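Local coordinates for protein EccE5 (Mycobacterium xenopi RIVM700367, PDB 7B9F) that is probably a component of the membrane complex of the mycobacterial ESX-5 type VII secretion system, which exports proteins across the cell envelope, at residues Asp103-Arg108 with Ala241-Ser246; Ala147-Gln152 with Glu228-Asp233; Asp158-Val163 with Thr198-Arg203; Ala311-Leu316 with Ser326-Tyr331. One frame throughout, in Å; residues are numbered along the deposited sequence.

Overall arrangement
Three of the four contacts reach one branched antiparallel sheet. Interaction 3 lies deepest, its centre about 2 Å from the chain's, and joins two inner strands; interaction 4 adds the hairpin 311-316/326-331 beside it at the surface, and the two share the ladder between strands 159-166 and 310-319. Interaction 1, across the chain's centre from interaction 4 (about 23 Å between centres), lies where the sheet branches. Interaction 2 packs a helix against a loop, L150 and L230 reaching I160 and L202. Chemistry follows position: antiparallel ladders in 3 and 4, with a salt bridge in 3; one backbone bond and proline packing in 1; side-chain packing, an ion pair and no backbone bonds in 2.

Interaction 1: Asp103-Arg108 with Ala241-Ser246; sequences DVVGIR and ARPLTS
P243 presents its ring to V105 and the backbone of V104. In the apolar part of the contact, V105 CG2 lies 3.9 Å from P243 CB, the two side chains crossing at about a right angle. CG1 of V105, anti to its own backbone N (chi1 -175°), also comes within 4.0 Å of P243 CB. D103 adds a looser touch, its CB 4.2 Å from P243 CG. The ring also meets a backbone oxygen, V104 O lying 3.5 Å from P243 CG.

The polar part is a single backbone bond, G106 N to L244 O at 2.7 Å. It is bent at the hydrogen (135°), although the donor lies nearly in line with the carbonyl (169°).

Beyond L244 the chain turns into helix 246-257. T245 holds the N-cap position without a side-chain capping bond, while its backbone N is bound by E248, which also pairs with R242. H96 accepts from the backbone N of S246. The backbones of R108 and R242 bond to those of L114 and V118, so strands 105-109 and 241-243 follow one another along the same edge of strand 113-119. The arrangement is a strand-to-helix turn at the fork of a branched antiparallel sheet.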
loop_
_atom_site.group_PDB
_atom_site.type_symbol
_atom_site.label_atom_id
_atom_site.label_comp_id
_atom_site.label_asym_id
_atom_site.label_seq_id
_atom_site.Cartn_x
_atom_site.Cartn_y
_atom_site.Cartn_z
ATOM N N ASP A 103 41.835 -3.325 4.202
ATOM C CA ASP A 103 42.684 -4.420 4.646
ATOM C C ASP A 103 41.980 -5.764 4.530
ATOM O O ASP A 103 40.750 -5.847 4.532
ATOM C CB ASP A 103 43.136 -4.207 6.089
ATOM C CG ASP A 103 44.099 -3.053 6.225
ATOM O OD1 ASP A 103 44.832 -2.784 5.252
ATOM O OD2 ASP A 103 44.123 -2.412 7.295
ATOM N N VAL A 104 42.788 -6.817 4.417
ATOM C CA VAL A 104 42.270 -8.178 4.361
ATOM C C VAL A 104 41.846 -8.621 5.755
ATOM O O VAL A 104 42.496 -8.297 6.757
ATOM C CB VAL A 104 43.314 -9.118 3.737
ATOM C CG1 VAL A 104 44.590 -9.169 4.561
ATOM C CG2 VAL A 104 42.742 -10.511 3.548
ATOM N N VAL A 105 40.717 -9.318 5.833
ATOM C CA VAL A 105 40.158 -9.800 7.089
ATOM C C VAL A 105 40.116 -11.318 7.046
ATOM O O VAL A 105 39.623 -11.903 6.076
ATOM C CB VAL A 105 38.754 -9.227 7.333
ATOM C CG1 VAL A 105 38.250 -9.639 8.694
ATOM C CG2 VAL A 105 38.772 -7.721 7.209
ATOM N N GLY A 106 40.635 -11.956 8.092
ATOM C CA GLY A 106 40.562 -13.402 8.190
ATOM C C GLY A 106 39.249 -13.836 8.805
ATOM O O GLY A 106 38.801 -13.272 9.808
ATOM N N ILE A 107 38.628 -14.843 8.206
ATOM C CA ILE A 107 37.364 -15.388 8.676
ATOM C C ILE A 107 37.581 -16.865 8.960
ATOM O O ILE A 107 38.242 -17.558 8.181
ATOM C CB ILE A 107 36.242 -15.225 7.633
ATOM C CG1 ILE A 107 36.318 -13.876 6.918
ATOM C CG2 ILE A 107 34.892 -15.388 8.292
ATOM C CD1 ILE A 107 35.977 -12.699 7.750
ATOM N N ARG A 108 37.044 -17.349 10.070
ATOM C CA ARG A 108 36.910 -18.781 10.273
ATOM C C ARG A 108 35.444 -19.107 10.484
ATOM O O ARG A 108 34.714 -18.354 11.130
ATOM C CB ARG A 108 37.736 -19.289 11.450
ATOM C CG ARG A 108 39.222 -19.093 11.278
ATOM C CD ARG A 108 40.001 -19.997 12.208
ATOM N NE ARG A 108 39.524 -19.904 13.579
ATOM C CZ ARG A 108 40.201 -20.347 14.630
ATOM N NH1 ARG A 108 39.689 -20.228 15.848
ATOM N NH2 ARG A 108 41.392 -20.902 14.463
ATOM N N ALA A 241 44.989 -0.820 15.720
ATOM C CA ALA A 241 44.175 -2.015 15.586
ATOM C C ALA A 241 44.091 -2.404 14.123
ATOM O O ALA A 241 44.060 -1.546 13.239
ATOM C CB ALA A 241 42.772 -1.805 16.155
ATOM N N ARG A 242 44.057 -3.709 13.874
ATOM C CA ARG A 242 43.981 -4.221 12.517
ATOM C C ARG A 242 43.346 -5.599 12.554
ATOM O O ARG A 242 43.520 -6.330 13.534
ATOM C CB ARG A 242 45.371 -4.282 11.876
ATOM C CG ARG A 242 46.378 -5.052 12.688
ATOM C CD ARG A 242 47.683 -5.183 11.950
ATOM N NE ARG A 242 47.633 -6.259 10.971
ATOM C CZ ARG A 242 47.910 -7.527 11.240
ATOM N NH1 ARG A 242 47.840 -8.437 10.281
ATOM N NH2 ARG A 242 48.241 -7.889 12.470
ATOM N N PRO A 243 42.590 -5.971 11.527
ATOM C CA PRO A 243 42.011 -7.312 11.490
ATOM C C PRO A 243 43.067 -8.381 11.264
ATOM O O PRO A 243 44.101 -8.149 10.635
ATOM C CB PRO A 243 41.030 -7.238 10.320
ATOM C CG PRO A 243 41.611 -6.228 9.431
ATOM C CD PRO A 243 42.247 -5.203 10.322
ATOM N N LEU A 244 42.788 -9.564 11.795
ATOM C CA LEU A 244 43.750 -10.656 11.771
ATOM C C LEU A 244 43.786 -11.319 10.399
ATOM O O LEU A 244 42.748 -11.600 9.801
ATOM C CB LEU A 244 43.378 -11.689 12.832
ATOM C CG LEU A 244 43.855 -11.674 14.293
ATOM C CD1 LEU A 244 45.269 -12.137 14.486
ATOM C CD2 LEU A 244 43.734 -10.312 14.873
ATOM N N THR A 245 44.995 -11.557 9.901
ATOM C CA THR A 245 45.201 -12.454 8.772
ATOM C C THR A 245 44.896 -13.887 9.208
ATOM O O THR A 245 44.985 -14.222 10.390
ATOM C CB THR A 245 46.645 -12.309 8.280
ATOM O OG1 THR A 245 46.954 -10.917 8.141
ATOM C CG2 THR A 245 46.862 -12.972 6.945
ATOM N N SER A 246 44.502 -14.737 8.252
ATOM C CA SER A 246 44.018 -16.074 8.594
ATOM C C SER A 246 45.092 -16.946 9.240
ATOM O O SER A 246 44.777 -17.764 10.112
ATOM C CB SER A 246 43.465 -16.768 7.351
ATOM O OG SER A 246 42.677 -17.892 7.707
#

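Interaction 2: Ala147-Gln152 with Glu228-Asp233; sequences AARLRQ and ERLAHD
R149 crosses to D233 and ends with NH1 at OD2, forming the salt bridge of this contact. The modelled separation between R149 NH1 and D233 OD2, 2.4 Å, is too short to be taken literally at 3.0 Å resolution, but the pairing is plain: the carboxylate oxygen lies at the edge of the guanidinium, near its plane. The two flat groups are not coplanar, their planes standing 54° apart, and NE is not used, so this is a one-point grip and not a two-pronged one. The arginine chain bends at its second and third torsions; chi2 (-42°) folds CD back beside CA. Its near end meets L230 instead, with R149 CB 3.7 Å from L230 CD1, the two side chains sliding past each other in opposite directions.

The contact is a helix packed against a 3-10 turn. R229 and D233, joined by the backbone bond D233 N to R229 O, lie one turn apart on helix 219-234 and both start out toward 147-152, while L230, through its other methyl, CD2, packs on L202 of the sheet.

R229 meets R149 at about a right angle, R149 NH2 lying 3.9 Å from R229 CD. On the same methylene, Q152 OE1 approaches R229 CD to 3.2 Å, with the amide and guanidinium planes 74° apart. Q152 NE2 turns back toward R149 O in a weak bond of 3.4 Å. Farther out, R229 NH2 forms a salt bridge with an acidic side chain of another protein chain.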
loop_
_atom_site.group_PDB
_atom_site.type_symbol
_atom_site.label_atom_id
_atom_site.label_comp_id
_atom_site.label_asym_id
_atom_site.label_seq_id
_atom_site.Cartn_x
_atom_site.Cartn_y
_atom_site.Cartn_z
ATOM N N ALA A 147 31.438 -1.963 23.257
ATOM C CA ALA A 147 30.132 -2.583 23.106
ATOM C C ALA A 147 29.149 -1.711 22.340
ATOM O O ALA A 147 28.072 -2.194 21.985
ATOM C CB ALA A 147 29.550 -2.918 24.476
ATOM N N ALA A 148 29.472 -0.440 22.108
ATOM C CA ALA A 148 28.628 0.382 21.253
ATOM C C ALA A 148 28.644 -0.111 19.817
ATOM O O ALA A 148 27.660 0.059 19.092
ATOM C CB ALA A 148 29.077 1.841 21.318
ATOM N N ARG A 149 29.738 -0.731 19.390
ATOM C CA ARG A 149 29.842 -1.250 18.037
ATOM C C ARG A 149 29.352 -2.682 17.933
ATOM O O ARG A 149 29.502 -3.301 16.877
ATOM C CB ARG A 149 31.283 -1.153 17.532
ATOM C CG ARG A 149 31.895 0.241 17.609
ATOM C CD ARG A 149 30.934 1.341 17.173
ATOM N NE ARG A 149 30.554 1.246 15.770
ATOM C CZ ARG A 149 31.248 1.787 14.777
ATOM N NH1 ARG A 149 32.360 2.455 15.034
ATOM N NH2 ARG A 149 30.828 1.657 13.528
ATOM N N LEU A 150 28.792 -3.226 19.012
ATOM C CA LEU A 150 28.119 -4.514 18.928
ATOM C C LEU A 150 26.881 -4.424 18.050
ATOM O O LEU A 150 26.633 -5.305 17.223
ATOM C CB LEU A 150 27.748 -4.988 20.328
ATOM C CG LEU A 150 27.162 -6.380 20.525
ATOM C CD1 LEU A 150 27.736 -7.001 21.771
ATOM C CD2 LEU A 150 25.659 -6.293 20.648
ATOM N N ARG A 151 26.093 -3.373 18.220
ATOM C CA ARG A 151 24.914 -3.125 17.397
ATOM C C ARG A 151 25.275 -2.046 16.390
ATOM O O ARG A 151 25.186 -0.853 16.687
ATOM C CB ARG A 151 23.726 -2.689 18.245
ATOM C CG ARG A 151 22.608 -3.698 18.325
ATOM C CD ARG A 151 21.500 -3.214 19.236
ATOM N NE ARG A 151 21.963 -3.012 20.601
ATOM C CZ ARG A 151 21.780 -3.887 21.581
ATOM N NH1 ARG A 151 21.141 -5.023 21.342
ATOM N NH2 ARG A 151 22.232 -3.628 22.799
ATOM N N GLN A 152 25.678 -2.459 15.198
ATOM C CA GLN A 152 25.929 -1.511 14.125
ATOM C C GLN A 152 24.602 -1.194 13.442
ATOM O O GLN A 152 23.527 -1.449 13.990
ATOM C CB GLN A 152 26.988 -2.055 13.184
ATOM C CG GLN A 152 28.220 -2.490 13.929
ATOM C CD GLN A 152 29.398 -2.709 13.027
ATOM O OE1 GLN A 152 29.326 -2.447 11.832
ATOM N NE2 GLN A 152 30.496 -3.188 13.590
ATOM N N GLU A 228 36.187 -4.182 9.899
ATOM C CA GLU A 228 36.914 -2.977 9.521
ATOM C C GLU A 228 36.354 -1.750 10.226
ATOM O O GLU A 228 37.113 -0.844 10.583
ATOM C CB GLU A 228 36.890 -2.791 8.008
ATOM C CG GLU A 228 37.668 -3.849 7.254
ATOM C CD GLU A 228 37.613 -3.650 5.756
ATOM O OE1 GLU A 228 36.867 -2.761 5.301
ATOM O OE2 GLU A 228 38.303 -4.392 5.030
ATOM N N ARG A 229 35.034 -1.697 10.428
ATOM C CA ARG A 229 34.452 -0.594 11.190
ATOM C C ARG A 229 35.000 -0.551 12.605
ATOM O O ARG A 229 35.416 0.507 13.084
ATOM C CB ARG A 229 32.931 -0.690 11.231
ATOM C CG ARG A 229 32.268 -0.215 9.976
ATOM C CD ARG A 229 30.760 -0.161 10.122
ATOM N NE ARG A 229 30.035 0.072 8.872
ATOM C CZ ARG A 229 30.157 1.131 8.070
ATOM N NH1 ARG A 229 30.946 2.154 8.369
ATOM N NH2 ARG A 229 29.432 1.184 6.965
ATOM N N LEU A 230 35.019 -1.698 13.286
ATOM C CA LEU A 230 35.510 -1.708 14.661
ATOM C C LEU A 230 37.004 -1.405 14.720
ATOM O O LEU A 230 37.466 -0.680 15.612
ATOM C CB LEU A 230 35.195 -3.047 15.316
ATOM C CG LEU A 230 35.646 -3.199 16.763
ATOM C CD1 LEU A 230 34.851 -2.259 17.630
ATOM C CD2 LEU A 230 35.441 -4.618 17.227
ATOM N N ALA A 231 37.767 -1.937 13.764
ATOM C CA ALA A 231 39.202 -1.690 13.717
ATOM C C ALA A 231 39.508 -0.219 13.479
ATOM O O ALA A 231 40.372 0.359 14.144
ATOM C CB ALA A 231 39.839 -2.551 12.632
ATOM N N HIS A 232 38.808 0.411 12.533
ATOM C CA HIS A 232 39.039 1.823 12.272
ATOM C C HIS A 232 38.492 2.701 13.383
ATOM O O HIS A 232 38.976 3.821 13.563
ATOM C CB HIS A 232 38.421 2.222 10.937
ATOM C CG HIS A 232 39.268 1.872 9.756
ATOM N ND1 HIS A 232 39.992 2.811 9.055
ATOM C CD2 HIS A 232 39.505 0.686 9.151
ATOM C CE1 HIS A 232 40.642 2.217 8.070
ATOM N NE2 HIS A 232 40.362 0.927 8.106
ATOM N N ASP A 233 37.497 2.218 14.125
ATOM C CA ASP A 233 37.026 2.939 15.300
ATOM C C ASP A 233 38.107 2.983 16.369
ATOM O O ASP A 233 38.420 4.052 16.904
ATOM C CB ASP A 233 35.761 2.267 15.831
ATOM C CG ASP A 233 34.986 3.130 16.810
ATOM O OD1 ASP A 233 35.580 3.953 17.533
ATOM O OD2 ASP A 233 33.751 2.970 16.862
#

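Interaction 3: Asp158-Val163 with Thr198-Arg203; sequences DAIDIV and TWLVLR
L200 lays its CD1 methyl against two isoleucines of the neighbouring strand, 3.6 Å from I162 CG1 and 3.8 Å from I160 CG2. It runs beside I162 in the same direction but lies aslant I160. I160 reaches on to L202, its CD1 3.5 Å from L202 CD2, these two again side by side. The four residues make one apolar face of the pair of strands.

The other face is mixed. V163 CG1 stands at the edge of the W199 indole, 4.0 Å from CE3, and D161 CB lies against V201 CG2. D161 also reaches diagonally to R203, two residues beyond its direct partner V201: the arginine, extended from CG to NE, brings NH1 to D161 OD2 in a salt bridge. The modelled length is doubtfully short, and the carboxylate and guanidinium planes are 54° apart. D161 OD1 takes a second arginine, R315, so one buried carboxylate serves two cations that lie close to each other; it would be expected to offset their mutual repulsion.

The backbone ladder is regular from D161 to V163 and looser at the A159/R203 end. D161 N to V201 O measures 3.2 Å and is nearly straight at 176°; V163 and W199 exchange two bonds, each 2.7 Å between N and O. The strand directions differ by 164°. L230 of helix 219-234 packs on L202, on the leucine and isoleucine face, and helix 246-257 packs on W199. This is the central antiparallel pair of a sheet with helices on both faces.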
loop_
_atom_site.group_PDB
_atom_site.type_symbol
_atom_site.label_atom_id
_atom_site.label_comp_id
_atom_site.label_asym_id
_atom_site.label_seq_id
_atom_site.Cartn_x
_atom_site.Cartn_y
_atom_site.Cartn_z
ATOM N N ASP A 158 26.670 -11.401 17.697
ATOM C CA ASP A 158 26.212 -12.200 18.828
ATOM C C ASP A 158 27.009 -11.926 20.090
ATOM O O ASP A 158 26.441 -11.910 21.185
ATOM C CB ASP A 158 26.274 -13.687 18.499
ATOM C CG ASP A 158 25.260 -14.093 17.466
ATOM O OD1 ASP A 158 24.193 -13.450 17.391
ATOM O OD2 ASP A 158 25.523 -15.071 16.743
ATOM N N ALA A 159 28.319 -11.744 19.974
ATOM C CA ALA A 159 29.131 -11.572 21.166
ATOM C C ALA A 159 30.400 -10.823 20.812
ATOM O O ALA A 159 30.898 -10.900 19.688
ATOM C CB ALA A 159 29.476 -12.919 21.806
ATOM N N ILE A 160 30.916 -10.096 21.794
ATOM C CA ILE A 160 32.207 -9.434 21.696
ATOM C C ILE A 160 33.029 -9.944 22.865
ATOM O O ILE A 160 32.632 -9.767 24.021
ATOM C CB ILE A 160 32.080 -7.908 21.780
ATOM C CG1 ILE A 160 31.169 -7.380 20.684
ATOM C CG2 ILE A 160 33.448 -7.275 21.648
ATOM C CD1 ILE A 160 31.638 -7.663 19.352
ATOM N N ASP A 161 34.157 -10.576 22.589
ATOM C CA ASP A 161 35.007 -11.063 23.664
ATOM C C ASP A 161 36.311 -10.286 23.672
ATOM O O ASP A 161 37.068 -10.330 22.700
ATOM C CB ASP A 161 35.281 -12.558 23.528
ATOM C CG ASP A 161 34.041 -13.397 23.725
ATOM O OD1 ASP A 161 33.069 -12.885 24.307
ATOM O OD2 ASP A 161 34.040 -14.572 23.301
ATOM N N ILE A 162 36.569 -9.576 24.764
ATOM C CA ILE A 162 37.894 -9.021 24.993
ATOM C C ILE A 162 38.775 -10.150 25.498
ATOM O O ILE A 162 38.459 -10.784 26.505
ATOM C CB ILE A 162 37.856 -7.872 26.007
ATOM C CG1 ILE A 162 37.066 -6.665 25.498
ATOM C CG2 ILE A 162 39.263 -7.443 26.349
ATOM C CD1 ILE A 162 35.597 -6.677 25.847
ATOM N N VAL A 163 39.868 -10.425 24.799
ATOM C CA VAL A 163 40.791 -11.481 25.197
ATOM C C VAL A 163 42.164 -10.870 25.399
ATOM O O VAL A 163 42.684 -10.195 24.504
ATOM C CB VAL A 163 40.856 -12.613 24.159
ATOM C CG1 VAL A 163 41.815 -13.681 24.622
ATOM C CG2 VAL A 163 39.484 -13.207 23.946
ATOM N N THR A 198 46.583 -8.600 23.227
ATOM C CA THR A 198 45.179 -8.301 23.438
ATOM C C THR A 198 44.446 -8.431 22.116
ATOM O O THR A 198 44.892 -7.891 21.102
ATOM C CB THR A 198 45.005 -6.892 24.005
ATOM O OG1 THR A 198 45.570 -6.841 25.317
ATOM C CG2 THR A 198 43.539 -6.531 24.101
ATOM N N TRP A 199 43.327 -9.149 22.124
ATOM C CA TRP A 199 42.509 -9.286 20.933
ATOM C C TRP A 199 41.038 -9.089 21.258
ATOM O O TRP A 199 40.569 -9.425 22.347
ATOM C CB TRP A 199 42.676 -10.649 20.263
ATOM C CG TRP A 199 44.074 -11.046 19.991
ATOM C CD1 TRP A 199 44.826 -10.686 18.921
ATOM C CD2 TRP A 199 44.868 -11.945 20.758
ATOM N NE1 TRP A 199 46.063 -11.272 18.993
ATOM C CE2 TRP A 199 46.112 -12.055 20.113
ATOM C CE3 TRP A 199 44.658 -12.654 21.940
ATOM C CZ2 TRP A 199 47.137 -12.846 20.605
ATOM C CZ3 TRP A 199 45.675 -13.434 22.429
ATOM C CH2 TRP A 199 46.901 -13.526 21.764
ATOM N N LEU A 200 40.323 -8.533 20.291
ATOM C CA LEU A 200 38.870 -8.519 20.261
ATOM C C LEU A 200 38.417 -9.537 19.229
ATOM O O LEU A 200 38.796 -9.434 18.060
ATOM C CB LEU A 200 38.350 -7.136 19.873
ATOM C CG LEU A 200 38.190 -5.996 20.874
ATOM C CD1 LEU A 200 37.149 -6.378 21.901
ATOM C CD2 LEU A 200 39.499 -5.606 21.537
ATOM N N VAL A 201 37.605 -10.504 19.637
ATOM C CA VAL A 201 37.122 -11.527 18.718
ATOM C C VAL A 201 35.625 -11.343 18.524
ATOM O O VAL A 201 34.904 -10.980 19.461
ATOM C CB VAL A 201 37.481 -12.953 19.174
ATOM C CG1 VAL A 201 38.969 -13.046 19.437
ATOM C CG2 VAL A 201 36.698 -13.392 20.377
ATOM N N LEU A 202 35.174 -11.526 17.291
ATOM C CA LEU A 202 33.841 -11.141 16.858
ATOM C C LEU A 202 33.051 -12.399 16.534
ATOM O O LEU A 202 33.563 -13.284 15.848
ATOM C CB LEU A 202 33.939 -10.265 15.612
ATOM C CG LEU A 202 34.614 -8.898 15.734
ATOM C CD1 LEU A 202 34.734 -8.245 14.384
ATOM C CD2 LEU A 202 33.946 -7.990 16.694
ATOM N N ARG A 203 31.816 -12.486 17.007
ATOM C CA ARG A 203 30.940 -13.585 16.626
ATOM C C ARG A 203 29.683 -13.075 15.940
ATOM O O ARG A 203 29.061 -12.116 16.400
ATOM C CB ARG A 203 30.563 -14.440 17.833
ATOM C CG ARG A 203 31.697 -15.285 18.352
ATOM C CD ARG A 203 31.232 -16.256 19.424
ATOM N NE ARG A 203 32.305 -17.146 19.850
ATOM C CZ ARG A 203 33.292 -16.809 20.670
ATOM N NH1 ARG A 203 33.355 -15.589 21.185
ATOM N NH2 ARG A 203 34.219 -17.702 20.984
#

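Interaction 4: Ala311-Leu316 with Ser326-Tyr331; sequences AVTVRL and SAWVRY
T313 sets its CG2 methyl over the five-membered ring of W328, 3.5 Å from the ring centroid and 18° off its normal, a CH-pi contact. W328 CG sits between its backbone N and carbonyl carbon (chi1 63°), the crowded position, and the ring extends from there across T313. W328 CH2 stands over the centre of the R315 guanidinium, 4.2 Å from R315 NE; with the two planes 84° apart, this is no stack. A311 CB likewise covers one face of the R330 guanidinium, 4.0 Å from R330 CZ. On the reverse side, V312 CG2 touches V329 CG2 at 3.7 Å and V314 CG2 touches A327 CB at 3.8 Å.

A311/R330, T313/W328 and R315/S326 are hydrogen-bonded pairs, each making both bonds (R315 N to S326 O, 2.7 Å), and V312/V329 and V314/A327 the non-hydrogen-bonded pairs between them.

The polar ends are held from farther out. R315 NE forms a salt bridge with D161, T313 OG1 binds the carbonyl of I162, and R330 NH2 binds that of V256. Helix 298-302 packs on V312 and V329 through L302. Together these make an antiparallel beta hairpin, 310-319 with 322-331, joined through its first strand to the sheet.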
loop_
_atom_site.group_PDB
_atom_site.type_symbol
_atom_site.label_atom_id
_atom_site.label_comp_id
_atom_site.label_asym_id
_atom_site.label_seq_id
_atom_site.Cartn_x
_atom_site.Cartn_y
_atom_site.Cartn_z
ATOM N N ALA A 311 45.227 -15.819 31.320
ATOM C CA ALA A 311 44.342 -15.366 30.257
ATOM C C ALA A 311 43.101 -14.747 30.871
ATOM O O ALA A 311 42.321 -15.438 31.532
ATOM C CB ALA A 311 43.959 -16.518 29.329
ATOM N N VAL A 312 42.909 -13.464 30.633
ATOM C CA VAL A 312 41.759 -12.727 31.133
ATOM C C VAL A 312 40.816 -12.466 29.977
ATOM O O VAL A 312 41.235 -11.966 28.926
ATOM C CB VAL A 312 42.198 -11.404 31.779
ATOM C CG1 VAL A 312 41.038 -10.772 32.500
ATOM C CG2 VAL A 312 43.374 -11.634 32.703
ATOM N N THR A 313 39.539 -12.783 30.160
ATOM C CA THR A 313 38.584 -12.549 29.094
ATOM C C THR A 313 37.261 -12.031 29.631
ATOM O O THR A 313 36.798 -12.441 30.700
ATOM C CB THR A 313 38.375 -13.809 28.254
ATOM O OG1 THR A 313 37.435 -13.537 27.209
ATOM C CG2 THR A 313 37.903 -14.955 29.096
ATOM N N VAL A 314 36.686 -11.085 28.895
ATOM C CA VAL A 314 35.429 -10.433 29.235
ATOM C C VAL A 314 34.510 -10.525 28.030
ATOM O O VAL A 314 34.903 -10.152 26.921
ATOM C CB VAL A 314 35.640 -8.962 29.631
ATOM C CG1 VAL A 314 34.350 -8.374 30.094
ATOM C CG2 VAL A 314 36.693 -8.836 30.715
ATOM N N ARG A 315 33.294 -11.006 28.241
ATOM C CA ARG A 315 32.343 -11.211 27.158
ATOM C C ARG A 315 31.254 -10.153 27.194
ATOM O O ARG A 315 30.670 -9.894 28.249
ATOM C CB ARG A 315 31.723 -12.602 27.238
ATOM C CG ARG A 315 30.557 -12.808 26.298
ATOM C CD ARG A 315 30.276 -14.276 26.116
ATOM N NE ARG A 315 31.333 -14.902 25.333
ATOM C CZ ARG A 315 31.334 -16.177 24.969
ATOM N NH1 ARG A 315 30.332 -16.967 25.326
ATOM N NH2 ARG A 315 32.339 -16.663 24.255
ATOM N N LEU A 316 30.985 -9.548 26.044
ATOM C CA LEU A 316 29.892 -8.605 25.873
ATOM C C LEU A 316 28.827 -9.233 24.988
ATOM O O LEU A 316 29.135 -9.728 23.903
ATOM C CB LEU A 316 30.388 -7.308 25.245
ATOM C CG LEU A 316 31.578 -6.645 25.926
ATOM C CD1 LEU A 316 32.163 -5.602 25.009
ATOM C CD2 LEU A 316 31.149 -6.023 27.226
ATOM N N SER A 326 29.903 -10.218 31.272
ATOM C CA SER A 326 30.379 -11.298 32.122
ATOM C C SER A 326 31.844 -11.549 31.803
ATOM O O SER A 326 32.323 -11.216 30.719
ATOM C CB SER A 326 29.556 -12.571 31.931
ATOM O OG SER A 326 28.214 -12.359 32.332
ATOM N N ALA A 327 32.562 -12.138 32.757
ATOM C CA ALA A 327 33.998 -12.311 32.594
ATOM C C ALA A 327 34.481 -13.519 33.379
ATOM O O ALA A 327 33.812 -13.997 34.296
ATOM C CB ALA A 327 34.764 -11.064 33.042
ATOM N N TRP A 328 35.660 -14.008 32.998
ATOM C CA TRP A 328 36.333 -15.082 33.715
ATOM C C TRP A 328 37.813 -15.043 33.369
ATOM O O TRP A 328 38.232 -14.376 32.423
ATOM C CB TRP A 328 35.732 -16.451 33.395
ATOM C CG TRP A 328 35.851 -16.884 31.973
ATOM C CD1 TRP A 328 36.808 -17.694 31.441
ATOM C CD2 TRP A 328 34.949 -16.577 30.907
ATOM N NE1 TRP A 328 36.573 -17.890 30.105
ATOM C CE2 TRP A 328 35.433 -17.219 29.754
ATOM C CE3 TRP A 328 33.785 -15.813 30.813
ATOM C CZ2 TRP A 328 34.802 -17.111 28.524
ATOM C CZ3 TRP A 328 33.157 -15.711 29.594
ATOM C CH2 TRP A 328 33.665 -16.357 28.465
ATOM N N VAL A 329 38.601 -15.776 34.155
ATOM C CA VAL A 329 40.053 -15.776 34.020
ATOM C C VAL A 329 40.575 -17.157 34.391
ATOM O O VAL A 329 39.989 -17.859 35.219
ATOM C CB VAL A 329 40.679 -14.662 34.895
ATOM C CG1 VAL A 329 40.353 -14.879 36.351
ATOM C CG2 VAL A 329 42.182 -14.561 34.698
ATOM N N ARG A 330 41.660 -17.567 33.742
ATOM C CA ARG A 330 42.380 -18.775 34.107
ATOM C C ARG A 330 43.874 -18.484 34.125
ATOM O O ARG A 330 44.353 -17.579 33.438
ATOM C CB ARG A 330 42.063 -19.921 33.146
ATOM C CG ARG A 330 42.422 -19.616 31.713
ATOM C CD ARG A 330 42.308 -20.834 30.824
ATOM N NE ARG A 330 42.557 -20.484 29.431
ATOM C CZ ARG A 330 43.763 -20.448 28.882
ATOM N NH1 ARG A 330 44.831 -20.742 29.607
ATOM N NH2 ARG A 330 43.903 -20.118 27.607
ATOM N N TYR A 331 44.608 -19.257 34.923
ATOM C CA TYR A 331 46.032 -19.054 35.140
ATOM C C TYR A 331 46.809 -20.297 34.728
ATOM O O TYR A 331 46.272 -21.410 34.719
ATOM C CB TYR A 331 46.325 -18.732 36.605
ATOM C CG TYR A 331 45.611 -17.514 37.128
ATOM C CD1 TYR A 331 46.124 -16.244 36.923
ATOM C CD2 TYR A 331 44.429 -17.633 37.834
ATOM C CE1 TYR A 331 45.478 -15.129 37.404
ATOM C CE2 TYR A 331 43.777 -16.523 38.319
ATOM C CZ TYR A 331 44.307 -15.276 38.100
ATOM O OH TYR A 331 43.658 -14.166 38.581
#